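Local coordinates for sulfur oxidation protein soxB (Thermus thermophilus, PDB 2WDD), which hydrolyses sulfur-sulfur bonds as a manganese-containing thiosulfohydrolase of the Sox sulfur oxidation pathway, at residues 432-437 with 516-521. Sequence-based numbering, arbitrary orientation.
Sequences LYLFYL and EAKPGY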
loop_
_atom_site.group_PDB
_atom_site.type_symbol
_atom_site.label_atom_id
_atom_site.label_comp_id
_atom_site.label_asym_id
_atom_site.label_seq_id
_atom_site.Cartn_x
_atom_site.Cartn_y
_atom_site.Cartn_z
ATOM N N LEU A 432 11.716 -1.541 17.883
ATOM C CA LEU A 432 11.463 -2.936 18.153
ATOM C C LEU A 432 11.271 -3.031 19.668
ATOM O O LEU A 432 12.096 -2.520 20.444
ATOM C CB LEU A 432 12.663 -3.798 17.734
ATOM C CG LEU A 432 12.560 -5.274 18.145
ATOM C CD1 LEU A 432 11.451 -5.999 17.383
ATOM C CD2 LEU A 432 13.906 -5.992 17.946
ATOM N N TYR A 433 10.174 -3.644 20.087
ATOM C CA TYR A 433 9.876 -3.790 21.509
ATOM C C TYR A 433 9.963 -5.260 21.898
ATOM O O TYR A 433 9.509 -6.117 21.144
ATOM C CB TYR A 433 8.457 -3.303 21.797
ATOM C CG TYR A 433 8.277 -1.823 21.598
ATOM C CD1 TYR A 433 8.629 -0.928 22.590
ATOM C CD2 TYR A 433 7.819 -1.316 20.389
ATOM C CE1 TYR A 433 8.484 0.438 22.410
ATOM C CE2 TYR A 433 7.653 0.042 20.203
ATOM C CZ TYR A 433 7.989 0.917 21.217
ATOM O OH TYR A 433 7.854 2.280 21.027
ATOM N N LEU A 434 10.515 -5.540 23.083
ATOM C CA LEU A 434 10.595 -6.902 23.628
ATOM C C LEU A 434 9.738 -6.908 24.893
ATOM O O LEU A 434 9.896 -6.047 25.761
ATOM C CB LEU A 434 12.049 -7.274 23.977
ATOM C CG LEU A 434 12.829 -8.066 22.918
ATOM C CD1 LEU A 434 12.762 -7.424 21.549
ATOM C CD2 LEU A 434 14.285 -8.299 23.322
ATOM N N PHE A 435 8.805 -7.845 24.977
ATOM C CA PHE A 435 7.877 -7.864 26.099
ATOM C C PHE A 435 7.245 -9.234 26.237
ATOM O O PHE A 435 7.131 -9.976 25.259
ATOM C CB PHE A 435 6.782 -6.811 25.874
ATOM C CG PHE A 435 6.113 -6.924 24.529
ATOM C CD1 PHE A 435 4.991 -7.722 24.354
ATOM C CD2 PHE A 435 6.684 -6.328 23.417
ATOM C CE1 PHE A 435 4.413 -7.873 23.086
ATOM C CE2 PHE A 435 6.124 -6.478 22.155
ATOM C CZ PHE A 435 4.989 -7.248 21.990
ATOM N N TYR A 436 6.785 -9.552 27.444
ATOM C CA TYR A 436 6.140 -10.832 27.681
ATOM C C TYR A 436 4.651 -10.774 27.397
ATOM O O TYR A 436 3.974 -9.793 27.728
ATOM C CB TYR A 436 6.361 -11.328 29.124
ATOM C CG TYR A 436 7.807 -11.625 29.435
ATOM C CD1 TYR A 436 8.372 -12.841 29.074
ATOM C CD2 TYR A 436 8.631 -10.644 29.969
ATOM C CE1 TYR A 436 9.712 -13.108 29.319
ATOM C CE2 TYR A 436 9.976 -10.903 30.228
ATOM C CZ TYR A 436 10.506 -12.129 29.886
ATOM O OH TYR A 436 11.839 -12.381 30.126
ATOM N N LEU A 437 4.146 -11.858 26.829
ATOM C CA LEU A 437 2.721 -12.022 26.588
ATOM C C LEU A 437 2.342 -13.380 27.149
ATOM O O LEU A 437 3.080 -14.341 26.982
ATOM C CB LEU A 437 2.425 -12.065 25.084
ATOM C CG LEU A 437 2.458 -10.761 24.295
ATOM C CD1 LEU A 437 2.149 -11.041 22.820
ATOM C CD2 LEU A 437 1.488 -9.723 24.854
ATOM N N GLU A 516 4.308 -7.009 29.007
ATOM C CA GLU A 516 5.141 -6.598 30.135
ATOM C C GLU A 516 6.565 -6.448 29.611
ATOM O O GLU A 516 7.208 -7.432 29.243
ATOM C CB GLU A 516 5.094 -7.645 31.243
ATOM C CG GLU A 516 3.735 -7.775 31.906
ATOM C CD GLU A 516 3.756 -8.729 33.084
ATOM O OE1 GLU A 516 4.860 -9.043 33.578
ATOM O OE2 GLU A 516 2.671 -9.181 33.504
ATOM N N ALA A 517 7.036 -5.211 29.534
ATOM C CA ALA A 517 8.347 -4.925 28.966
ATOM C C ALA A 517 9.485 -5.739 29.576
ATOM O O ALA A 517 9.566 -5.904 30.794
ATOM C CB ALA A 517 8.645 -3.438 29.022
ATOM N N LYS A 518 10.348 -6.268 28.716
ATOM C CA LYS A 518 11.494 -7.043 29.168
ATOM C C LYS A 518 12.430 -6.125 29.929
ATOM O O LYS A 518 12.799 -5.048 29.452
ATOM C CB LYS A 518 12.233 -7.662 27.984
ATOM C CG LYS A 518 13.359 -8.614 28.376
ATOM C CD LYS A 518 14.181 -9.016 27.159
ATOM C CE LYS A 518 15.079 -10.210 27.451
ATOM N NZ LYS A 518 15.930 -9.989 28.658
ATOM N N PRO A 519 12.825 -6.547 31.137
ATOM C CA PRO A 519 13.740 -5.743 31.945
ATOM C C PRO A 519 15.071 -5.559 31.228
ATOM O O PRO A 519 15.593 -6.489 30.604
ATOM C CB PRO A 519 13.935 -6.607 33.196
ATOM C CG PRO A 519 12.678 -7.365 33.324
ATOM C CD PRO A 519 12.223 -7.649 31.907
ATOM N N GLY A 520 15.625 -4.361 31.334
ATOM C CA GLY A 520 16.922 -4.052 30.768
ATOM C C GLY A 520 16.982 -3.794 29.277
ATOM O O GLY A 520 18.011 -3.367 28.764
ATOM N N TYR A 521 15.894 -4.065 28.567
ATOM C CA TYR A 521 15.896 -3.850 27.122
ATOM C C TYR A 521 15.503 -2.423 26.742
ATOM O O TYR A 521 14.505 -1.889 27.228
ATOM C CB TYR A 521 14.970 -4.844 26.415
ATOM C CG TYR A 521 14.813 -4.546 24.943
ATOM C CD1 TYR A 521 15.841 -4.824 24.045
ATOM C CD2 TYR A 521 13.667 -3.923 24.458
ATOM C CE1 TYR A 521 15.723 -4.506 22.700
ATOM C CE2 TYR A 521 13.548 -3.589 23.122
ATOM C CZ TYR A 521 14.568 -3.895 22.246
ATOM O OH TYR A 521 14.449 -3.567 20.915
#
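Tyr436 and Glu516 form an antiparallel hydrogen-bonded pair: Tyr436 N donates to Glu516 O at 2.8 Å, and Glu516 N reaches Tyr436 O at 3.1 Å. Beyond the non-hydrogen-bonded pair Phe435-Ala517, Lys518 N gives Leu434 O a nearly straight bond (174°). The chain then reverses in a type II turn, Lys518 to Tyr521. Tyr521 CG lies anti to the backbone N (chi1 173°) on a side chain directed at strand 431-438; its hydroxyl donates to Leu432 O at 2.6 Å from above the carbonyl plane. Apolar packing centres on Leu434, whose CB sits over one face of this ring, offset toward the rim, in a CH-pi contact (4.1 Å to the centroid). Leu434 CD2 meets both Tyr521 CD1 and Lys518 CD, while Pro519 CD approaches the edge of the Tyr436 ring. Among charges, Glu516 pairs with Arg501, which also makes a cation-pi contact with Tyr436. A phenylalanine in place of Tyr521 would probably keep the packing on Leu434 but leave Leu432 O without its hydroxyl donor. In this C-terminal nucleotidase-family domain, a tyrosine hydroxyl thus bonds the strand's backbone at the turn, between the pairing at 516-517 and the one that resumes at Arg524.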